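Local coordinates for regulatory protein PcrH (Pseudomonas aeruginosa, PDB 2XCB) that binds the chaperone-binding region of the translocator protein PopD and probably keeps it in a state suited to type III secretion, at residues 40-45 with 60-65; 66-71 with 96-101; 73-78 with 86-91; 92-97 with 126-131. All coordinates share one frame; numbering follows the deposited sequence.

Interaction 1: 40-45 with 60-65; sequences IFQALC and ACRQSL
F41 and C61 meet with the sulfur beside the rim of the phenyl ring, an edge-on cysteine sulfur-aromatic contact. C61 SG lies 3.7 Å from F41 CD2, and the line from SG to the ring centroid is tilted 82° from the ring normal. Both side chains take their first torsion near -68°, with F41 CG and C61 SG anti to their own carbonyl carbons, which aims them into the gap between the helices.

Beside this apolar pair, Q42 and R62 approach obliquely, their amide and guanidinium planes 28° apart. Q42 OE1 is 3.3 Å from R62 NH2, but the angle is too poor for a direct hydrogen bond. A water makes the link instead, donating to Q42 OE1 at 2.6 Å and accepting from R62 NH2 at 3.0 Å. R62 reaches it with a chain extended from CG to NE; its NE is bonded to Q38 and its NH1 to the carbonyl of Q70, which should restrict rotation of the guanidinium.

The contact thus ties helix 34-47 to helix 52-64 in an all-helical array consistent with tetratricopeptide repeats. The bound peptide packs on F41, M9 of the second subunit packs on Q42, and I40 and L44 face helix 15-30.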
loop_
_atom_site.group_PDB
_atom_site.type_symbol
_atom_site.label_atom_id
_atom_site.label_comp_id
_atom_site.label_asym_id
_atom_site.label_seq_id
_atom_site.Cartn_x
_atom_site.Cartn_y
_atom_site.Cartn_z
ATOM N N ILE A 40 3.501 -4.185 -4.045
ATOM C CA ILE A 40 3.417 -2.753 -3.741
ATOM C C ILE A 40 4.035 -1.868 -4.868
ATOM O O ILE A 40 3.433 -0.880 -5.341
ATOM C CB ILE A 40 4.065 -2.526 -2.374
ATOM C CG1 ILE A 40 3.243 -3.315 -1.343
ATOM C CG2 ILE A 40 4.180 -1.016 -2.055
ATOM C CD1 ILE A 40 1.894 -2.623 -1.027
ATOM N N PHE A 41 5.210 -2.291 -5.393
ATOM C CA PHE A 41 5.828 -1.478 -6.444
ATOM C C PHE A 41 5.046 -1.534 -7.754
ATOM O O PHE A 41 4.968 -0.511 -8.445
ATOM C CB PHE A 41 7.317 -1.856 -6.657
ATOM C CG PHE A 41 8.176 -1.474 -5.523
ATOM C CD1 PHE A 41 8.264 -0.169 -5.123
ATOM C CD2 PHE A 41 8.938 -2.433 -4.866
ATOM C CE1 PHE A 41 9.098 0.175 -4.030
ATOM C CE2 PHE A 41 9.739 -2.099 -3.838
ATOM C CZ PHE A 41 9.802 -0.827 -3.399
ATOM N N GLN A 42 4.493 -2.706 -8.075
ATOM C CA GLN A 42 3.688 -2.849 -9.226
ATOM C C GLN A 42 2.503 -1.901 -9.071
ATOM O O GLN A 42 2.137 -1.218 -10.032
ATOM C CB GLN A 42 3.275 -4.321 -9.385
ATOM C CG GLN A 42 2.138 -4.626 -10.342
ATOM C CD GLN A 42 2.515 -4.595 -11.821
ATOM O OE1 GLN A 42 3.656 -4.834 -12.196
ATOM N NE2 GLN A 42 1.535 -4.314 -12.664
ATOM N N ALA A 43 1.960 -1.779 -7.841
ATOM C CA ALA A 43 0.802 -0.864 -7.664
ATOM C C ALA A 43 1.253 0.553 -7.966
ATOM O O ALA A 43 0.571 1.264 -8.684
ATOM C CB ALA A 43 0.206 -0.956 -6.203
ATOM N N LEU A 44 2.362 0.984 -7.323
ATOM C CA LEU A 44 2.859 2.312 -7.504
ATOM C C LEU A 44 3.225 2.691 -8.964
ATOM O O LEU A 44 2.854 3.788 -9.388
ATOM C CB LEU A 44 4.025 2.576 -6.589
ATOM C CG LEU A 44 3.691 2.642 -5.101
ATOM C CD1 LEU A 44 4.940 2.312 -4.406
ATOM C CD2 LEU A 44 3.147 4.062 -4.673
ATOM N N CYS A 45 3.917 1.806 -9.703
ATOM C CA CYS A 45 4.117 1.930 -11.168
ATOM C C CYS A 45 2.791 2.115 -11.979
ATOM O O CYS A 45 2.762 2.768 -13.060
ATOM C CB CYS A 45 4.854 0.686 -11.712
ATOM S SG CYS A 45 6.578 0.571 -11.120
ATOM N N ALA A 60 14.135 -4.490 -8.812
ATOM C CA ALA A 60 14.944 -5.098 -7.806
ATOM C C ALA A 60 14.215 -6.319 -7.205
ATOM O O ALA A 60 14.838 -7.374 -6.925
ATOM C CB ALA A 60 15.244 -4.046 -6.749
ATOM N N CYS A 61 12.880 -6.202 -7.017
ATOM C CA CYS A 61 12.098 -7.313 -6.482
ATOM C C CYS A 61 12.086 -8.511 -7.377
ATOM O O CYS A 61 12.279 -9.611 -6.910
ATOM C CB CYS A 61 10.624 -6.906 -6.208
ATOM S SG CYS A 61 10.502 -5.791 -4.908
ATOM N N ARG A 62 11.876 -8.271 -8.659
ATOM C CA ARG A 62 11.854 -9.329 -9.634
ATOM C C ARG A 62 13.254 -10.004 -9.799
ATOM O O ARG A 62 13.382 -11.237 -9.887
ATOM C CB ARG A 62 11.379 -8.747 -10.948
ATOM C CG ARG A 62 9.869 -8.471 -10.923
ATOM C CD ARG A 62 9.457 -7.592 -12.069
ATOM N NE ARG A 62 8.000 -7.550 -12.173
ATOM C CZ ARG A 62 7.302 -7.037 -13.189
ATOM N NH1 ARG A 62 7.884 -6.408 -14.226
ATOM N NH2 ARG A 62 5.964 -7.044 -13.091
ATOM N N GLN A 63 14.285 -9.172 -9.808
ATOM C CA GLN A 63 15.655 -9.691 -9.794
ATOM C C GLN A 63 15.878 -10.670 -8.639
ATOM O O GLN A 63 16.383 -11.766 -8.866
ATOM C CB GLN A 63 16.702 -8.565 -9.733
ATOM C CG GLN A 63 18.120 -9.073 -10.164
ATOM C CD GLN A 63 19.178 -7.958 -10.174
ATOM O OE1 GLN A 63 18.862 -6.806 -10.323
ATOM N NE2 GLN A 63 20.452 -8.342 -10.028
ATOM N N SER A 64 15.482 -10.283 -7.417
ATOM C CA SER A 64 15.708 -11.096 -6.226
ATOM C C SER A 64 14.925 -12.401 -6.238
ATOM O O SER A 64 15.312 -13.353 -5.560
ATOM C CB SER A 64 15.364 -10.309 -4.989
ATOM O OG SER A 64 16.429 -9.470 -4.654
ATOM N N LEU A 65 13.831 -12.429 -7.001
ATOM C CA LEU A 65 13.001 -13.609 -7.213
ATOM C C LEU A 65 13.396 -14.407 -8.454
ATOM O O LEU A 65 12.727 -15.361 -8.832
ATOM C CB LEU A 65 11.538 -13.140 -7.426
ATOM C CG LEU A 65 10.849 -12.617 -6.155
ATOM C CD1 LEU A 65 9.512 -11.951 -6.571
ATOM C CD2 LEU A 65 10.627 -13.796 -5.166
HETATM O O HOH W 1 3.951 -7.105 -10.932
#

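Interaction 2: 66-71 with 96-101; sequences GLYEQA and HLQLGD
Y68, at the start of helix 68-81, and L99, just past helix 87-98, are the closest residues of the two backbones, with 7.3 Å from Y68 CA to L99 CA, and each lies near a Schellman glycine of positive phi (G66 and G100) that ends a helix. The contact joins the first turn of helix 68-81 to the C-terminal end of helix 87-98 and the residue after it.

Y68 and L99 carry most of it. In the conformer given, Q98 CB sits over one face of the tyrosine ring in a CH-pi contact, 3.9 Å from the Y68 ring centroid and only 14° off the ring normal. On the opposite face G66 C lies 3.8 Å above the Y68 ring plane, offset toward the rim, so the ring is sandwiched between a helix-ending glycine and the side chain from across the gap. Q98 CG stands beside its backbone N (chi1 -62°), and the chain bends again at chi2, leading the amide away from the partner segment; Q98 is deposited in two conformers.

The CB of L99 is directed at the partner segment, and its methyls lie by Y68 and E69. Its CD1 is modelled too close to Y68 CB to be trusted, and E69 has two conformers, so the details here are doubtful.

D101 caps the next helix through G104 N. Around the turns, L99 also rests on L72 and Y68 on C95, while L97 packs against helix 102-117 and helix 123-140.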
loop_
_atom_site.group_PDB
_atom_site.type_symbol
_atom_site.label_atom_id
_atom_site.label_comp_id
_atom_site.label_asym_id
_atom_site.label_seq_id
_atom_site.Cartn_x
_atom_site.Cartn_y
_atom_site.Cartn_z
ATOM N N GLY A 66 14.431 -13.979 -9.145
ATOM C CA GLY A 66 14.865 -14.751 -10.329
ATOM C C GLY A 66 14.045 -14.522 -11.530
ATOM O O GLY A 66 14.126 -15.302 -12.516
ATOM N N LEU A 67 13.243 -13.455 -11.536
ATOM C CA LEU A 67 12.461 -13.176 -12.716
ATOM C C LEU A 67 13.234 -12.187 -13.603
ATOM O O LEU A 67 12.805 -11.053 -13.754
ATOM C CB LEU A 67 11.102 -12.525 -12.329
ATOM C CG LEU A 67 10.250 -13.483 -11.510
ATOM C CD1 LEU A 67 8.981 -12.750 -11.036
ATOM C CD2 LEU A 67 9.896 -14.761 -12.375
ATOM N N TYR A 68 14.341 -12.613 -14.224
ATOM C CA TYR A 68 15.222 -11.657 -14.880
ATOM C C TYR A 68 14.643 -10.923 -16.088
ATOM O O TYR A 68 14.917 -9.767 -16.275
ATOM C CB TYR A 68 16.551 -12.352 -15.246
ATOM C CG TYR A 68 17.160 -13.034 -14.081
ATOM C CD1 TYR A 68 17.732 -12.284 -13.079
ATOM C CD2 TYR A 68 17.122 -14.447 -13.945
ATOM C CE1 TYR A 68 18.288 -12.877 -11.990
ATOM C CE2 TYR A 68 17.674 -15.069 -12.840
ATOM C CZ TYR A 68 18.276 -14.253 -11.879
ATOM O OH TYR A 68 18.836 -14.768 -10.791
ATOM N N GLU A 69 13.886 -11.613 -16.929
ATOM C CA GLU A 69 13.299 -10.966 -18.096
ATOM C C GLU A 69 12.288 -9.869 -17.651
ATOM O O GLU A 69 12.280 -8.747 -18.208
ATOM C CB GLU A 69 12.623 -11.997 -18.992
ATOM C CG GLU A 69 13.556 -13.059 -19.508
ATOM C CD GLU A 69 14.249 -12.670 -20.802
ATOM O OE1 GLU A 69 14.282 -11.458 -21.161
ATOM O OE2 GLU A 69 14.778 -13.608 -21.456
ATOM N N GLN A 70 11.470 -10.154 -16.639
ATOM C CA GLN A 70 10.531 -9.108 -16.140
ATOM C C GLN A 70 11.272 -7.980 -15.431
ATOM O O GLN A 70 10.864 -6.807 -15.547
ATOM C CB GLN A 70 9.507 -9.699 -15.196
ATOM C CG GLN A 70 8.622 -10.722 -15.890
ATOM C CD GLN A 70 7.488 -11.162 -14.949
ATOM O OE1 GLN A 70 6.941 -10.341 -14.240
ATOM N NE2 GLN A 70 7.166 -12.430 -14.932
ATOM N N ALA A 71 12.394 -8.311 -14.766
ATOM C CA ALA A 71 13.264 -7.286 -14.142
ATOM C C ALA A 71 13.825 -6.408 -15.229
ATOM O O ALA A 71 13.768 -5.182 -15.131
ATOM C CB ALA A 71 14.426 -7.921 -13.281
ATOM N N HIS A 96 21.194 -9.634 -17.395
ATOM C CA HIS A 96 21.616 -10.185 -18.672
ATOM C C HIS A 96 22.618 -11.326 -18.462
ATOM O O HIS A 96 22.613 -12.337 -19.161
ATOM C CB HIS A 96 22.279 -9.101 -19.510
ATOM C CG HIS A 96 21.326 -8.157 -20.178
ATOM N ND1 HIS A 96 20.325 -8.581 -21.017
ATOM C CD2 HIS A 96 21.191 -6.812 -20.079
ATOM C CE1 HIS A 96 19.679 -7.529 -21.504
ATOM N NE2 HIS A 96 20.191 -6.440 -20.953
ATOM N N LEU A 97 23.497 -11.138 -17.497
ATOM C CA LEU A 97 24.546 -12.116 -17.167
ATOM C C LEU A 97 23.911 -13.412 -16.704
ATOM O O LEU A 97 24.194 -14.501 -17.247
ATOM C CB LEU A 97 25.429 -11.522 -16.052
ATOM C CG LEU A 97 26.881 -11.139 -16.275
ATOM C CD1 LEU A 97 27.643 -11.257 -14.904
ATOM C CD2 LEU A 97 27.535 -12.077 -17.324
ATOM N N GLN A 98 22.946 -13.313 -15.791
ATOM C CA GLN A 98 22.255 -14.533 -15.327
ATOM C C GLN A 98 21.459 -15.194 -16.451
ATOM O O GLN A 98 21.248 -16.429 -16.444
ATOM C CB GLN A 98 21.440 -14.311 -14.030
ATOM C CG GLN A 98 22.293 -13.902 -12.815
ATOM C CD GLN A 98 23.583 -14.763 -12.591
ATOM O OE1 GLN A 98 23.502 -15.968 -12.316
ATOM N NE2 GLN A 98 24.774 -14.119 -12.713
ATOM N N LEU A 99 21.126 -14.438 -17.484
ATOM C CA LEU A 99 20.460 -15.049 -18.655
ATOM C C LEU A 99 21.445 -15.570 -19.668
ATOM O O LEU A 99 21.041 -16.149 -20.676
ATOM C CB LEU A 99 19.464 -14.061 -19.368
ATOM C CG LEU A 99 17.996 -13.921 -18.867
ATOM C CD1 LEU A 99 18.032 -14.119 -17.460
ATOM C CD2 LEU A 99 17.370 -12.509 -19.191
ATOM N N GLY A 100 22.726 -15.411 -19.433
ATOM C CA GLY A 100 23.704 -15.956 -20.386
ATOM C C GLY A 100 23.910 -15.030 -21.582
ATOM O O GLY A 100 24.376 -15.459 -22.672
ATOM N N ASP A 101 23.564 -13.760 -21.410
ATOM C CA ASP A 101 23.637 -12.830 -22.537
ATOM C C ASP A 101 24.794 -11.917 -22.278
ATOM O O ASP A 101 24.626 -10.885 -21.682
ATOM C CB ASP A 101 22.313 -12.030 -22.707
ATOM C CG ASP A 101 22.355 -10.990 -23.840
ATOM O OD1 ASP A 101 23.409 -10.673 -24.495
ATOM O OD2 ASP A 101 21.275 -10.430 -24.060
#

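Interaction 3: 73-78 with 86-91; sequences QSYSYG and PRFPFH
F88 lies flat on the backbone of G78 within an antiparallel helical hairpin of the tetratricopeptide-repeat type; the short axes approach to 8.8 Å with 152° between their directions. The face-on geometry is clear: G78 CA is 3.8 Å from the F88 ring centroid and 25° off the ring normal, a CH-pi contact, and G78 C sits over the ring centre. Such closeness depends on glycine having no side chain. With CG anti to the carbonyl carbon (chi1 -70°), F88 swings back toward the partner helix, where Y75 O approaches its ring obliquely.

Y75 adopts the same first torsion and crosses H91 obliquely, putting Y75 CZ 3.5 Å from H91 CB. Its hydroxyl is hydrogen-bonded to Q63, which holds the end of the ring beside helix 52-64. The ring of H91 leads away from segment 73-78, and H91 NE2 bonds to an acidic side chain of the bound peptide; such a partner would favour a positively charged imidazole, although no proton is seen. R87 also bonds the peptide, through its guanidinium.

The imidazole is covered on one face by its sequence neighbour, F90 CD2 lying 3.5 Å above the H91 plane and offset toward the rim.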
loop_
_atom_site.group_PDB
_atom_site.type_symbol
_atom_site.label_atom_id
_atom_site.label_comp_id
_atom_site.label_asym_id
_atom_site.label_seq_id
_atom_site.Cartn_x
_atom_site.Cartn_y
_atom_site.Cartn_z
ATOM N N GLN A 73 12.462 -5.593 -18.149
ATOM C CA GLN A 73 11.386 -4.668 -18.619
ATOM C C GLN A 73 11.233 -3.454 -17.691
ATOM O O GLN A 73 11.113 -2.327 -18.152
ATOM C CB GLN A 73 10.058 -5.378 -18.749
ATOM C CG GLN A 73 10.206 -6.530 -19.746
ATOM C CD GLN A 73 8.935 -7.291 -19.963
ATOM O OE1 GLN A 73 8.434 -7.998 -19.086
ATOM N NE2 GLN A 73 8.373 -7.122 -21.148
ATOM N N SER A 74 11.295 -3.695 -16.391
ATOM C CA SER A 74 11.135 -2.579 -15.428
ATOM C C SER A 74 12.331 -1.599 -15.387
ATOM O O SER A 74 12.198 -0.330 -15.302
ATOM C CB SER A 74 10.885 -3.190 -14.043
ATOM O OG SER A 74 10.394 -2.155 -13.187
ATOM N N TYR A 75 13.526 -2.199 -15.385
ATOM C CA TYR A 75 14.758 -1.462 -15.492
ATOM C C TYR A 75 14.814 -0.707 -16.801
ATOM O O TYR A 75 15.236 0.425 -16.840
ATOM C CB TYR A 75 15.942 -2.445 -15.418
ATOM C CG TYR A 75 16.167 -3.084 -14.053
ATOM C CD1 TYR A 75 15.870 -2.398 -12.880
ATOM C CD2 TYR A 75 16.868 -4.323 -13.941
ATOM C CE1 TYR A 75 16.102 -2.947 -11.629
ATOM C CE2 TYR A 75 17.107 -4.892 -12.708
ATOM C CZ TYR A 75 16.757 -4.176 -11.545
ATOM O OH TYR A 75 17.015 -4.752 -10.334
ATOM N N SER A 76 14.363 -1.317 -17.912
ATOM C CA SER A 76 14.427 -0.616 -19.167
ATOM C C SER A 76 13.556 0.646 -19.163
ATOM O O SER A 76 13.964 1.736 -19.634
ATOM C CB SER A 76 13.968 -1.528 -20.288
ATOM O OG SER A 76 14.299 -0.836 -21.444
ATOM N N TYR A 77 12.342 0.506 -18.623
ATOM C CA TYR A 77 11.468 1.704 -18.526
ATOM C C TYR A 77 12.033 2.739 -17.533
ATOM O O TYR A 77 12.147 3.941 -17.817
ATOM C CB TYR A 77 10.028 1.311 -18.216
ATOM C CG TYR A 77 9.128 2.514 -18.216
ATOM C CD1 TYR A 77 8.578 3.013 -19.391
ATOM C CD2 TYR A 77 8.812 3.172 -17.018
ATOM C CE1 TYR A 77 7.700 4.167 -19.401
ATOM C CE2 TYR A 77 7.946 4.341 -17.029
ATOM C CZ TYR A 77 7.400 4.804 -18.214
ATOM O OH TYR A 77 6.597 5.954 -18.197
ATOM N N GLY A 78 12.458 2.269 -16.381
ATOM C CA GLY A 78 13.034 3.176 -15.435
ATOM C C GLY A 78 14.135 4.058 -16.028
ATOM O O GLY A 78 14.223 5.272 -15.769
ATOM N N PRO A 86 22.684 5.329 -12.830
ATOM C CA PRO A 86 23.564 4.177 -13.141
ATOM C C PRO A 86 22.988 2.850 -12.664
ATOM O O PRO A 86 23.347 1.802 -13.234
ATOM C CB PRO A 86 24.857 4.515 -12.380
ATOM C CG PRO A 86 24.357 5.382 -11.236
ATOM C CD PRO A 86 23.336 6.258 -11.893
ATOM N N ARG A 87 22.078 2.846 -11.667
ATOM C CA ARG A 87 21.529 1.582 -11.164
ATOM C C ARG A 87 20.767 0.785 -12.215
ATOM O O ARG A 87 20.806 -0.427 -12.195
ATOM C CB ARG A 87 20.666 1.765 -9.931
ATOM C CG ARG A 87 21.522 1.999 -8.707
ATOM C CD ARG A 87 20.733 2.529 -7.405
ATOM N NE ARG A 87 20.236 3.888 -7.592
ATOM C CZ ARG A 87 19.552 4.597 -6.672
ATOM N NH1 ARG A 87 19.208 4.048 -5.499
ATOM N NH2 ARG A 87 19.178 5.855 -6.951
ATOM N N PHE A 88 20.048 1.463 -13.091
ATOM C CA PHE A 88 19.292 0.762 -14.106
ATOM C C PHE A 88 20.196 -0.091 -14.978
ATOM O O PHE A 88 19.979 -1.279 -15.055
ATOM C CB PHE A 88 18.451 1.761 -14.907
ATOM C CG PHE A 88 17.271 2.355 -14.085
ATOM C CD1 PHE A 88 16.269 1.509 -13.565
ATOM C CD2 PHE A 88 17.250 3.725 -13.757
ATOM C CE1 PHE A 88 15.153 2.024 -12.844
ATOM C CE2 PHE A 88 16.192 4.286 -13.007
ATOM C CZ PHE A 88 15.113 3.414 -12.539
ATOM N N PRO A 89 21.195 0.508 -15.682
ATOM C CA PRO A 89 21.936 -0.409 -16.611
ATOM C C PRO A 89 22.817 -1.375 -15.834
ATOM O O PRO A 89 23.034 -2.465 -16.229
ATOM C CB PRO A 89 22.825 0.575 -17.419
ATOM C CG PRO A 89 22.746 1.897 -16.716
ATOM C CD PRO A 89 21.353 1.911 -16.095
ATOM N N PHE A 90 23.239 -0.973 -14.652
ATOM C CA PHE A 90 24.040 -1.865 -13.837
ATOM C C PHE A 90 23.239 -3.128 -13.444
ATOM O O PHE A 90 23.696 -4.273 -13.759
ATOM C CB PHE A 90 24.576 -1.126 -12.551
ATOM C CG PHE A 90 25.465 -2.010 -11.662
ATOM C CD1 PHE A 90 26.829 -2.175 -11.947
ATOM C CD2 PHE A 90 24.914 -2.724 -10.548
ATOM C CE1 PHE A 90 27.671 -3.005 -11.145
ATOM C CE2 PHE A 90 25.701 -3.576 -9.783
ATOM C CZ PHE A 90 27.119 -3.725 -10.099
ATOM N N HIS A 91 22.050 -2.966 -12.810
ATOM C CA HIS A 91 21.326 -4.147 -12.413
ATOM C C HIS A 91 20.761 -4.892 -13.610
ATOM O O HIS A 91 20.619 -6.095 -13.531
ATOM C CB HIS A 91 20.236 -3.839 -11.396
ATOM C CG HIS A 91 20.862 -3.331 -10.103
ATOM N ND1 HIS A 91 21.739 -4.122 -9.397
ATOM C CD2 HIS A 91 20.925 -2.097 -9.544
ATOM C CE1 HIS A 91 22.244 -3.418 -8.363
ATOM N NE2 HIS A 91 21.758 -2.183 -8.436
#

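Interaction 4: 92-97 with 126-131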
loop_
_atom_site.group_PDB
_atom_site.type_symbol
_atom_site.label_atom_id
_atom_site.label_comp_id
_atom_site.label_asym_id
_atom_site.label_seq_id
_atom_site.Cartn_x
_atom_site.Cartn_y
_atom_site.Cartn_z
ATOM N N ALA A 92 20.472 -4.168 -14.682
ATOM C CA ALA A 92 20.054 -4.822 -15.933
ATOM C C ALA A 92 21.198 -5.748 -16.443
ATOM O O ALA A 92 20.955 -6.821 -17.023
ATOM C CB ALA A 92 19.746 -3.801 -17.005
ATOM N N ALA A 93 22.415 -5.241 -16.336
ATOM C CA ALA A 93 23.579 -6.021 -16.784
ATOM C C ALA A 93 23.686 -7.308 -15.956
ATOM O O ALA A 93 23.967 -8.371 -16.492
ATOM C CB ALA A 93 24.826 -5.149 -16.655
ATOM N N GLU A 94 23.458 -7.220 -14.627
ATOM C CA GLU A 94 23.401 -8.460 -13.833
ATOM C C GLU A 94 22.374 -9.503 -14.302
ATOM O O GLU A 94 22.628 -10.769 -14.303
ATOM C CB GLU A 94 23.129 -8.145 -12.376
ATOM C CG GLU A 94 24.277 -7.372 -11.728
ATOM C CD GLU A 94 23.943 -6.991 -10.313
ATOM O OE1 GLU A 94 24.917 -6.941 -9.534
ATOM O OE2 GLU A 94 22.721 -6.778 -9.980
ATOM N N CYS A 95 21.190 -9.002 -14.676
ATOM C CA CYS A 95 20.134 -9.866 -15.170
ATOM C C CYS A 95 20.596 -10.439 -16.510
ATOM O O CYS A 95 20.367 -11.608 -16.724
ATOM C CB CYS A 95 18.779 -9.118 -15.384
ATOM S SG CYS A 95 18.129 -8.399 -13.780
ATOM N N HIS A 96 21.194 -9.634 -17.395
ATOM C CA HIS A 96 21.616 -10.185 -18.672
ATOM C C HIS A 96 22.618 -11.326 -18.462
ATOM O O HIS A 96 22.613 -12.337 -19.161
ATOM C CB HIS A 96 22.279 -9.101 -19.510
ATOM C CG HIS A 96 21.326 -8.157 -20.178
ATOM N ND1 HIS A 96 20.325 -8.581 -21.017
ATOM C CD2 HIS A 96 21.191 -6.812 -20.079
ATOM C CE1 HIS A 96 19.679 -7.529 -21.504
ATOM N NE2 HIS A 96 20.191 -6.440 -20.953
ATOM N N LEU A 97 23.497 -11.138 -17.497
ATOM C CA LEU A 97 24.546 -12.116 -17.167
ATOM C C LEU A 97 23.911 -13.412 -16.704
ATOM O O LEU A 97 24.194 -14.501 -17.247
ATOM C CB LEU A 97 25.429 -11.522 -16.052
ATOM C CG LEU A 97 26.881 -11.139 -16.275
ATOM C CD1 LEU A 97 27.643 -11.257 -14.904
ATOM C CD2 LEU A 97 27.535 -12.077 -17.324
ATOM N N ALA A 126 30.636 3.034 -9.724
ATOM C CA ALA A 126 31.494 3.224 -10.882
ATOM C C ALA A 126 32.613 2.166 -10.892
ATOM O O ALA A 126 32.818 1.505 -11.892
ATOM C CB ALA A 126 32.060 4.614 -10.939
ATOM N N ALA A 127 33.273 1.971 -9.760
ATOM C CA ALA A 127 34.321 0.950 -9.623
ATOM C C ALA A 127 33.776 -0.457 -9.786
ATOM O O ALA A 127 34.395 -1.293 -10.445
ATOM C CB ALA A 127 35.020 1.106 -8.275
ATOM N N ARG A 128 32.578 -0.723 -9.263
ATOM C CA ARG A 128 31.965 -2.045 -9.453
ATOM C C ARG A 128 31.594 -2.277 -10.892
ATOM O O ARG A 128 31.743 -3.380 -11.355
ATOM C CB ARG A 128 30.680 -2.254 -8.629
ATOM C CG ARG A 128 30.874 -2.448 -7.118
ATOM C CD ARG A 128 29.478 -2.547 -6.435
ATOM N NE ARG A 128 28.843 -3.849 -6.643
ATOM C CZ ARG A 128 27.544 -4.101 -6.508
ATOM N NH1 ARG A 128 26.681 -3.133 -6.201
ATOM N NH2 ARG A 128 27.117 -5.341 -6.687
ATOM N N ALA A 129 31.055 -1.257 -11.560
ATOM C CA ALA A 129 30.662 -1.372 -12.935
ATOM C C ALA A 129 31.919 -1.647 -13.782
ATOM O O ALA A 129 31.865 -2.424 -14.723
ATOM C CB ALA A 129 29.955 -0.099 -13.374
ATOM N N GLY A 130 33.025 -1.001 -13.457
ATOM C CA GLY A 130 34.304 -1.182 -14.182
ATOM C C GLY A 130 34.816 -2.581 -13.922
ATOM O O GLY A 130 35.159 -3.292 -14.891
ATOM N N ALA A 131 34.746 -3.046 -12.656
ATOM C CA ALA A 131 35.173 -4.432 -12.328
ATOM C C ALA A 131 34.348 -5.494 -13.064
ATOM O O ALA A 131 34.903 -6.458 -13.669
ATOM C CB ALA A 131 35.138 -4.704 -10.799
#
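E94 and R128 face each other across a groove in an all-helical array of the tetratricopeptide-repeat type, reaching from helix 87-98 to helix 123-140. Their contact is sparse: about 34 Å² is buried between the segments, and E94 OE1 to R128 NH2, at 3.9 Å, is the sole approach within 4.5 Å. This is a long salt bridge. The side chains cross at about a right angle, the carboxylate and guanidinium planes are 67° apart, and OE1 lies well out of the guanidinium plane, so no N-H points at it and the attraction is one of charge alone.

The firmly held side belongs to E94. Its OE2 accepts two hydrogen bonds, from Q63 NE2 and H91 ND1, which should limit rotation of the carboxylate while OE1 remains turned toward the arginine. Around the pair, A93 packs on F109 of helix 102-117, A129 and R128 lie against F90, and L97 reaches M132 and V136 farther along helix 123-140.

On the loose side R128 is exposed to solvent. Its NH1 also forms a weak, long ion pair with an acidic side chain of the bound peptide, consistent with an arginine at the border of the peptide groove. The backbones stay well apart, with A93 CA 9.3 Å from A129 CA. R128 spans the gap by bending at chi3 (76°), which brings NH2 round toward E94 OE1.

How the interactions relate
Q63 binds three of the contacts together: in interaction 1's segment 60-65, its OE1 lies 2.8 Å from Y75 OH of interaction 3, and its NE2 lies 2.8 Å from E94 OE2 of interaction 4. Interactions 1 and 4 have centres about 20 Å apart on opposite sides of the chain's centre, yet the two touch through this glutamine. Interaction 3 is nested inside the loop closed by interaction 2 and uses the same two helices. R62 O to L67 N, 2.8 Å, joins interactions 1 and 2, while Y75 CE2 to C95 SG, 3.8 Å, packs interaction 3 on interaction 4. The bound PopD peptide touches interactions 1, 3 and 4, whereas interaction 2 lies away from it.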